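Local coordinates for polycyclic ketone monooxygenase (Myceliophthora thermophila, PDB 5MQ6), which catalyses Baeyer-Villiger oxidation with FAD and NADPH, inserting one oxygen atom beside the carbonyl of ketones, especially bulky polycyclic ones, to give esters or lactones, at residues Leu130-Leu143 and Pro150-His163. Residues are numbered along the deposited sequence; the frame is centred on the assembly and turned at random. Where two conformers were deposited one is given.
Sequences LHCDVESYSYMPLL and PKSKYAAGPELLEH. With FAD (flavin-adenine dinucleotide), chain B.
E135 meets K153 in a buried salt bridge, OE2 taking NZ at 2.7 Å on its anti lone pair. R332 also pairs with OE2, and OE1 accepts the S138 hydroxyl, so a carboxylate suits this site. A glutamine here would probably leave K153 and R332 without the negative charge that balances them. E135 is the N-cap of helix 136-139; at the helix's first residue, S136, the backbone N bonds K153 O, while the small serine side chain lies against P150 and its OG gives a 2.8 Å bond to S152 O, in the carbonyl plane. H163 suits its place as a flat donor; CG anti to the backbone N (chi1 -174°) carries the ring to P141, where NE2 reaches P141 O at 2.6 Å, almost straight (174°). Flexible M140 fills the middle, SD against P150 CG and methyl CE 3.5 Å from H163 CB. C132 N bonds A155 O at 2.9 Å, while L160 CD1 packs on C132 CB and CD2 meets the Y139 ring edge. D133 N then donates to flavin O4, and Y139 OH pairs with ribityl O3'. Paired charges and backbone bonds to 150-156 and helix 157-170 are consistent with fixing these flavin-contacting residues.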
loop_
_atom_site.group_PDB
_atom_site.type_symbol
_atom_site.label_atom_id
_atom_site.label_comp_id
_atom_site.label_asym_id
_atom_site.label_seq_id
_atom_site.Cartn_x
_atom_site.Cartn_y
_atom_site.Cartn_z
ATOM N N LEU A 130 1.483 13.542 -8.936
ATOM C CA LEU A 130 1.867 12.413 -8.124
ATOM C C LEU A 130 3.285 12.516 -7.593
ATOM O O LEU A 130 4.222 12.751 -8.319
ATOM C CB LEU A 130 1.672 11.120 -8.875
ATOM C CG LEU A 130 2.268 9.803 -8.293
ATOM C CD1 LEU A 130 1.441 9.338 -7.129
ATOM C CD2 LEU A 130 2.255 8.736 -9.412
ATOM N N HIS A 131 3.400 12.344 -6.293
ATOM C CA HIS A 131 4.656 12.247 -5.602
ATOM C C HIS A 131 4.576 11.183 -4.503
ATOM O O HIS A 131 3.509 10.923 -3.966
ATOM C CB HIS A 131 4.991 13.587 -4.892
ATOM C CG HIS A 131 5.344 14.696 -5.827
ATOM N ND1 HIS A 131 4.400 15.323 -6.614
ATOM C CD2 HIS A 131 6.537 15.261 -6.136
ATOM C CE1 HIS A 131 4.989 16.258 -7.336
ATOM N NE2 HIS A 131 6.286 16.243 -7.068
ATOM N N CYS A 132 5.679 10.555 -4.167
ATOM C CA CYS A 132 5.787 9.732 -2.975
ATOM C C CYS A 132 5.582 10.699 -1.781
ATOM O O CYS A 132 6.040 11.840 -1.850
ATOM C CB CYS A 132 7.184 9.038 -2.944
ATOM S SG CYS A 132 8.743 10.004 -2.906
ATOM N N ASP A 133 4.935 10.241 -0.737
ATOM C CA ASP A 133 4.639 11.011 0.484
ATOM C C ASP A 133 5.680 10.823 1.555
ATOM O O ASP A 133 5.719 11.618 2.499
ATOM C CB ASP A 133 3.176 10.762 0.980
ATOM C CG ASP A 133 2.888 9.240 1.355
ATOM O OD1 ASP A 133 3.897 8.443 1.396
ATOM O OD2 ASP A 133 1.675 8.849 1.640
ATOM N N VAL A 134 6.601 9.862 1.380
ATOM C CA VAL A 134 7.723 9.699 2.248
ATOM C C VAL A 134 8.933 10.332 1.528
ATOM O O VAL A 134 9.061 10.199 0.290
ATOM C CB VAL A 134 7.973 8.221 2.508
ATOM C CG1 VAL A 134 9.278 7.947 3.197
ATOM C CG2 VAL A 134 6.824 7.725 3.335
ATOM N N GLU A 135 9.814 10.974 2.289
ATOM C CA GLU A 135 11.101 11.443 1.726
ATOM C C GLU A 135 11.732 10.445 0.727
ATOM O O GLU A 135 11.986 9.288 1.071
ATOM C CB GLU A 135 12.103 11.686 2.857
ATOM C CG GLU A 135 13.433 12.353 2.469
ATOM C CD GLU A 135 14.461 12.243 3.517
ATOM O OE1 GLU A 135 14.886 11.058 3.744
ATOM O OE2 GLU A 135 14.885 13.339 4.089
ATOM N N SER A 136 12.095 10.958 -0.441
ATOM C CA SER A 136 12.781 10.219 -1.493
ATOM C C SER A 136 14.007 9.449 -1.011
ATOM O O SER A 136 14.205 8.252 -1.412
ATOM C CB SER A 136 13.110 11.183 -2.633
ATOM O OG SER A 136 14.211 11.949 -2.269
ATOM N N TYR A 137 14.835 10.088 -0.167
ATOM C CA TYR A 137 16.085 9.479 0.316
ATOM C C TYR A 137 15.815 8.261 1.221
ATOM O O TYR A 137 16.644 7.383 1.361
ATOM C CB TYR A 137 17.080 10.501 1.012
ATOM C CG TYR A 137 17.046 11.941 0.400
ATOM C CD1 TYR A 137 17.312 12.146 -0.958
ATOM C CD2 TYR A 137 16.668 13.027 1.158
ATOM C CE1 TYR A 137 17.190 13.402 -1.547
ATOM C CE2 TYR A 137 16.545 14.275 0.615
ATOM C CZ TYR A 137 16.837 14.484 -0.731
ATOM O OH TYR A 137 16.726 15.732 -1.279
ATOM N N SER A 138 14.646 8.237 1.832
ATOM C CA SER A 138 14.210 7.155 2.706
ATOM C C SER A 138 13.413 6.095 1.984
ATOM O O SER A 138 13.453 4.930 2.373
ATOM C CB SER A 138 13.427 7.779 3.882
ATOM O OG SER A 138 14.410 8.479 4.730
ATOM N N TYR A 139 12.731 6.495 0.909
ATOM C CA TYR A 139 11.767 5.660 0.212
ATOM C C TYR A 139 12.341 4.915 -0.988
ATOM O O TYR A 139 12.134 3.718 -1.119
ATOM C CB TYR A 139 10.560 6.473 -0.219
ATOM C CG TYR A 139 9.574 5.615 -0.962
ATOM C CD1 TYR A 139 8.794 4.697 -0.291
ATOM C CD2 TYR A 139 9.396 5.770 -2.317
ATOM C CE1 TYR A 139 7.880 3.889 -0.988
ATOM C CE2 TYR A 139 8.533 4.993 -3.040
ATOM C CZ TYR A 139 7.779 4.025 -2.382
ATOM O OH TYR A 139 6.906 3.257 -3.117
ATOM N N MET A 140 13.052 5.617 -1.876
ATOM C CA MET A 140 13.564 4.971 -3.091
ATOM C C MET A 140 14.554 3.849 -2.710
ATOM O O MET A 140 15.470 4.055 -1.955
ATOM C CB MET A 140 14.160 5.979 -4.027
ATOM C CG MET A 140 13.157 7.117 -4.336
ATOM S SD MET A 140 13.803 8.355 -5.482
ATOM C CE MET A 140 13.896 7.445 -7.031
ATOM N N PRO A 141 14.323 2.647 -3.145
ATOM C CA PRO A 141 15.237 1.574 -2.817
ATOM C C PRO A 141 16.587 1.631 -3.452
ATOM O O PRO A 141 16.741 2.125 -4.564
ATOM C CB PRO A 141 14.587 0.320 -3.377
ATOM C CG PRO A 141 13.342 0.731 -4.041
ATOM C CD PRO A 141 13.100 2.199 -3.821
ATOM N N LEU A 142 17.561 1.063 -2.761
ATOM C CA LEU A 142 18.870 0.771 -3.357
ATOM C C LEU A 142 19.572 2.016 -3.854
ATOM O O LEU A 142 20.295 1.979 -4.857
ATOM C CB LEU A 142 18.750 -0.279 -4.464
ATOM C CG LEU A 142 18.180 -1.664 -4.040
ATOM C CD1 LEU A 142 17.665 -2.423 -5.288
ATOM C CD2 LEU A 142 19.220 -2.443 -3.266
ATOM N N LEU A 143 19.414 3.105 -3.111
ATOM C CA LEU A 143 20.071 4.360 -3.472
ATOM C C LEU A 143 21.584 4.216 -3.433
ATOM O O LEU A 143 22.279 4.548 -4.388
ATOM C CB LEU A 143 19.573 5.539 -2.577
ATOM C CG LEU A 143 18.176 6.006 -3.002
ATOM C CD1 LEU A 143 17.716 7.248 -2.247
ATOM C CD2 LEU A 143 17.963 6.231 -4.493
ATOM N N PRO A 150 18.360 11.343 -5.784
ATOM C CA PRO A 150 17.107 11.933 -6.093
ATOM C C PRO A 150 17.159 13.475 -6.208
ATOM O O PRO A 150 17.958 14.105 -5.503
ATOM C CB PRO A 150 16.195 11.461 -4.949
ATOM C CG PRO A 150 16.843 10.229 -4.465
ATOM C CD PRO A 150 18.287 10.631 -4.512
ATOM N N LYS A 151 16.326 14.004 -7.104
ATOM C CA LYS A 151 16.331 15.423 -7.500
ATOM C C LYS A 151 15.753 16.361 -6.442
ATOM O O LYS A 151 16.122 17.505 -6.386
ATOM C CB LYS A 151 15.553 15.626 -8.781
ATOM C CG LYS A 151 16.237 15.024 -10.015
ATOM C CD LYS A 151 15.242 14.822 -11.147
ATOM C CE LYS A 151 15.909 14.195 -12.393
ATOM N NZ LYS A 151 14.917 13.562 -13.318
ATOM N N SER A 152 14.837 15.847 -5.639
ATOM C CA SER A 152 14.072 16.604 -4.621
ATOM C C SER A 152 13.876 15.799 -3.322
ATOM O O SER A 152 14.215 14.558 -3.228
ATOM C CB SER A 152 12.724 16.967 -5.181
ATOM O OG SER A 152 12.879 17.723 -6.380
ATOM N N LYS A 153 13.333 16.499 -2.331
ATOM C CA LYS A 153 12.971 15.872 -1.055
ATOM C C LYS A 153 11.885 14.781 -1.186
ATOM O O LYS A 153 11.938 13.852 -0.473
ATOM C CB LYS A 153 12.549 16.860 0.030
ATOM C CG LYS A 153 12.486 16.167 1.403
ATOM C CD LYS A 153 13.049 17.004 2.527
ATOM C CE LYS A 153 12.832 16.468 3.920
ATOM N NZ LYS A 153 14.125 15.939 4.520
ATOM N N TYR A 154 10.928 14.991 -2.061
ATOM C CA TYR A 154 9.841 14.124 -2.391
ATOM C C TYR A 154 9.920 13.904 -3.916
ATOM O O TYR A 154 9.880 14.855 -4.733
ATOM C CB TYR A 154 8.521 14.741 -1.990
ATOM C CG TYR A 154 8.572 15.072 -0.500
ATOM C CD1 TYR A 154 8.617 14.013 0.478
ATOM C CD2 TYR A 154 8.710 16.383 -0.056
ATOM C CE1 TYR A 154 8.767 14.273 1.820
ATOM C CE2 TYR A 154 8.912 16.632 1.300
ATOM C CZ TYR A 154 8.891 15.605 2.224
ATOM O OH TYR A 154 9.062 15.854 3.535
ATOM N N ALA A 155 9.991 12.642 -4.295
ATOM C CA ALA A 155 10.032 12.257 -5.710
ATOM C C ALA A 155 8.703 12.292 -6.408
ATOM O O ALA A 155 7.686 11.824 -5.886
ATOM C CB ALA A 155 10.642 10.827 -5.840
ATOM N N ALA A 156 8.716 12.773 -7.652
ATOM C CA ALA A 156 7.533 12.695 -8.540
ATOM C C ALA A 156 7.475 11.290 -9.263
ATOM O O ALA A 156 8.466 10.580 -9.329
ATOM C CB ALA A 156 7.546 13.819 -9.553
ATOM N N GLY A 157 6.285 10.917 -9.718
ATOM C CA GLY A 157 6.031 9.677 -10.411
ATOM C C GLY A 157 7.121 9.302 -11.370
ATOM O O GLY A 157 7.708 8.214 -11.237
ATOM N N PRO A 158 7.400 10.169 -12.355
ATOM C CA PRO A 158 8.376 9.866 -13.388
ATOM C C PRO A 158 9.726 9.522 -12.880
ATOM O O PRO A 158 10.344 8.608 -13.400
ATOM C CB PRO A 158 8.429 11.163 -14.191
ATOM C CG PRO A 158 6.982 11.614 -14.145
ATOM C CD PRO A 158 6.592 11.358 -12.715
ATOM N N GLU A 159 10.208 10.234 -11.871
ATOM C CA GLU A 159 11.468 9.890 -11.278
ATOM C C GLU A 159 11.404 8.485 -10.597
ATOM O O GLU A 159 12.403 7.727 -10.597
ATOM C CB GLU A 159 11.827 10.953 -10.286
ATOM C CG GLU A 159 13.107 10.682 -9.607
ATOM C CD GLU A 159 13.609 11.827 -8.769
ATOM O OE1 GLU A 159 12.716 12.564 -8.300
ATOM O OE2 GLU A 159 14.873 11.903 -8.567
ATOM N N LEU A 160 10.237 8.169 -10.053
ATOM C CA LEU A 160 10.025 6.910 -9.375
ATOM C C LEU A 160 9.986 5.736 -10.307
ATOM O O LEU A 160 10.577 4.674 -10.029
ATOM C CB LEU A 160 8.770 6.908 -8.474
ATOM C CG LEU A 160 9.026 7.816 -7.278
ATOM C CD1 LEU A 160 7.745 8.242 -6.614
ATOM C CD2 LEU A 160 9.942 7.250 -6.304
ATOM N N LEU A 161 9.291 5.936 -11.398
ATOM C CA LEU A 161 9.237 4.943 -12.443
ATOM C C LEU A 161 10.628 4.725 -13.120
ATOM O O LEU A 161 11.100 3.553 -13.317
ATOM C CB LEU A 161 8.149 5.328 -13.413
ATOM C CG LEU A 161 7.992 4.489 -14.670
ATOM C CD1 LEU A 161 7.598 3.087 -14.247
ATOM C CD2 LEU A 161 6.825 5.016 -15.531
ATOM N N GLU A 162 11.312 5.829 -13.405
ATOM C CA GLU A 162 12.612 5.723 -13.998
ATOM C C GLU A 162 13.583 4.931 -13.061
ATOM O O GLU A 162 14.423 4.164 -13.522
ATOM C CB GLU A 162 13.124 7.120 -14.386
ATOM C CG GLU A 162 14.630 7.215 -14.654
ATOM C CD GLU A 162 15.081 8.684 -14.805
ATOM O OE1 GLU A 162 15.798 9.254 -13.938
ATOM O OE2 GLU A 162 14.672 9.307 -15.783
ATOM N N HIS A 163 13.450 5.101 -11.750
ATOM C CA HIS A 163 14.308 4.400 -10.830
ATOM C C HIS A 163 14.069 2.874 -10.843
ATOM O O HIS A 163 15.052 2.105 -10.750
ATOM C CB HIS A 163 14.181 4.939 -9.456
ATOM C CG HIS A 163 15.148 4.348 -8.493
ATOM N ND1 HIS A 163 16.523 4.510 -8.612
ATOM C CD2 HIS A 163 14.952 3.668 -7.339
ATOM C CE1 HIS A 163 17.130 3.954 -7.582
ATOM N NE2 HIS A 163 16.203 3.453 -6.781
HETATM P PA FAD B . 3.172 -2.833 -6.007
HETATM O O1A FAD B . 1.699 -2.720 -5.793
HETATM O O2A FAD B . 4.021 -1.604 -6.278
HETATM O O5B FAD B . 3.417 -3.853 -7.223
HETATM C C5B FAD B . 2.752 -5.071 -7.251
HETATM C C4B FAD B . 2.411 -5.396 -8.691
HETATM O O4B FAD B . 1.929 -6.753 -8.703
HETATM C C3B FAD B . 1.325 -4.538 -9.334
HETATM O O3B FAD B . 1.713 -4.168 -10.632
HETATM C C2B FAD B . 0.131 -5.450 -9.386
HETATM O O2B FAD B . -0.735 -5.150 -10.454
HETATM C C1B FAD B . 0.800 -6.800 -9.535
HETATM N N9A FAD B . -0.061 -7.898 -9.169
HETATM C C8A FAD B . -0.748 -8.041 -8.000
HETATM N N7A FAD B . -1.453 -9.166 -8.072
HETATM C C5A FAD B . -1.266 -9.759 -9.263
HETATM C C6A FAD B . -1.737 -11.006 -9.892
HETATM N N6A FAD B . -2.583 -11.862 -9.358
HETATM N N1A FAD B . -1.216 -11.230 -11.070
HETATM C C2A FAD B . -0.365 -10.380 -11.693
HETATM N N3A FAD B . 0.111 -9.246 -11.231
HETATM C C4A FAD B . -0.357 -8.896 -9.993
HETATM N N1 FAD B . 4.061 3.866 0.138
HETATM C C2 FAD B . 5.074 4.500 0.816
HETATM O O2 FAD B . 5.710 3.911 1.680
HETATM N N3 FAD B . 5.384 5.775 0.542
HETATM C C4 FAD B . 4.701 6.447 -0.398
HETATM O O4 FAD B . 5.036 7.605 -0.607
HETATM C C4X FAD B . 3.598 5.863 -1.180
HETATM N N5 FAD B . 2.858 6.523 -2.133
HETATM C C5X FAD B . 1.870 5.845 -2.767
HETATM C C6 FAD B . 1.045 6.525 -3.789
HETATM C C7 FAD B . -0.006 5.704 -4.419
HETATM C C7M FAD B . -0.906 6.293 -5.481
HETATM C C8 FAD B . -0.257 4.282 -4.043
HETATM C C8M FAD B . -1.338 3.419 -4.692
HETATM C C9 FAD B . 0.527 3.685 -3.076
HETATM C C9A FAD B . 1.570 4.409 -2.431
HETATM N N10 FAD B . 2.317 3.754 -1.438
HETATM C C10 FAD B . 3.352 4.464 -0.822
HETATM C "C1'" FAD B . 2.127 2.323 -1.106
HETATM C "C2'" FAD B . 2.873 1.515 -2.247
HETATM O "O2'" FAD B . 1.972 0.542 -2.793
HETATM C "C3'" FAD B . 4.220 0.848 -1.803
HETATM O "O3'" FAD B . 5.115 1.863 -1.340
HETATM C "C4'" FAD B . 5.049 0.124 -2.892
HETATM O "O4'" FAD B . 5.116 0.823 -4.213
HETATM C "C5'" FAD B . 4.540 -1.322 -3.062
HETATM O "O5'" FAD B . 5.584 -2.062 -3.768
HETATM P P FAD B . 5.156 -3.591 -4.092
HETATM O O1P FAD B . 6.139 -4.036 -5.237
HETATM O O2P FAD B . 5.056 -4.303 -2.736
HETATM O O3P FAD B . 3.597 -3.516 -4.616
#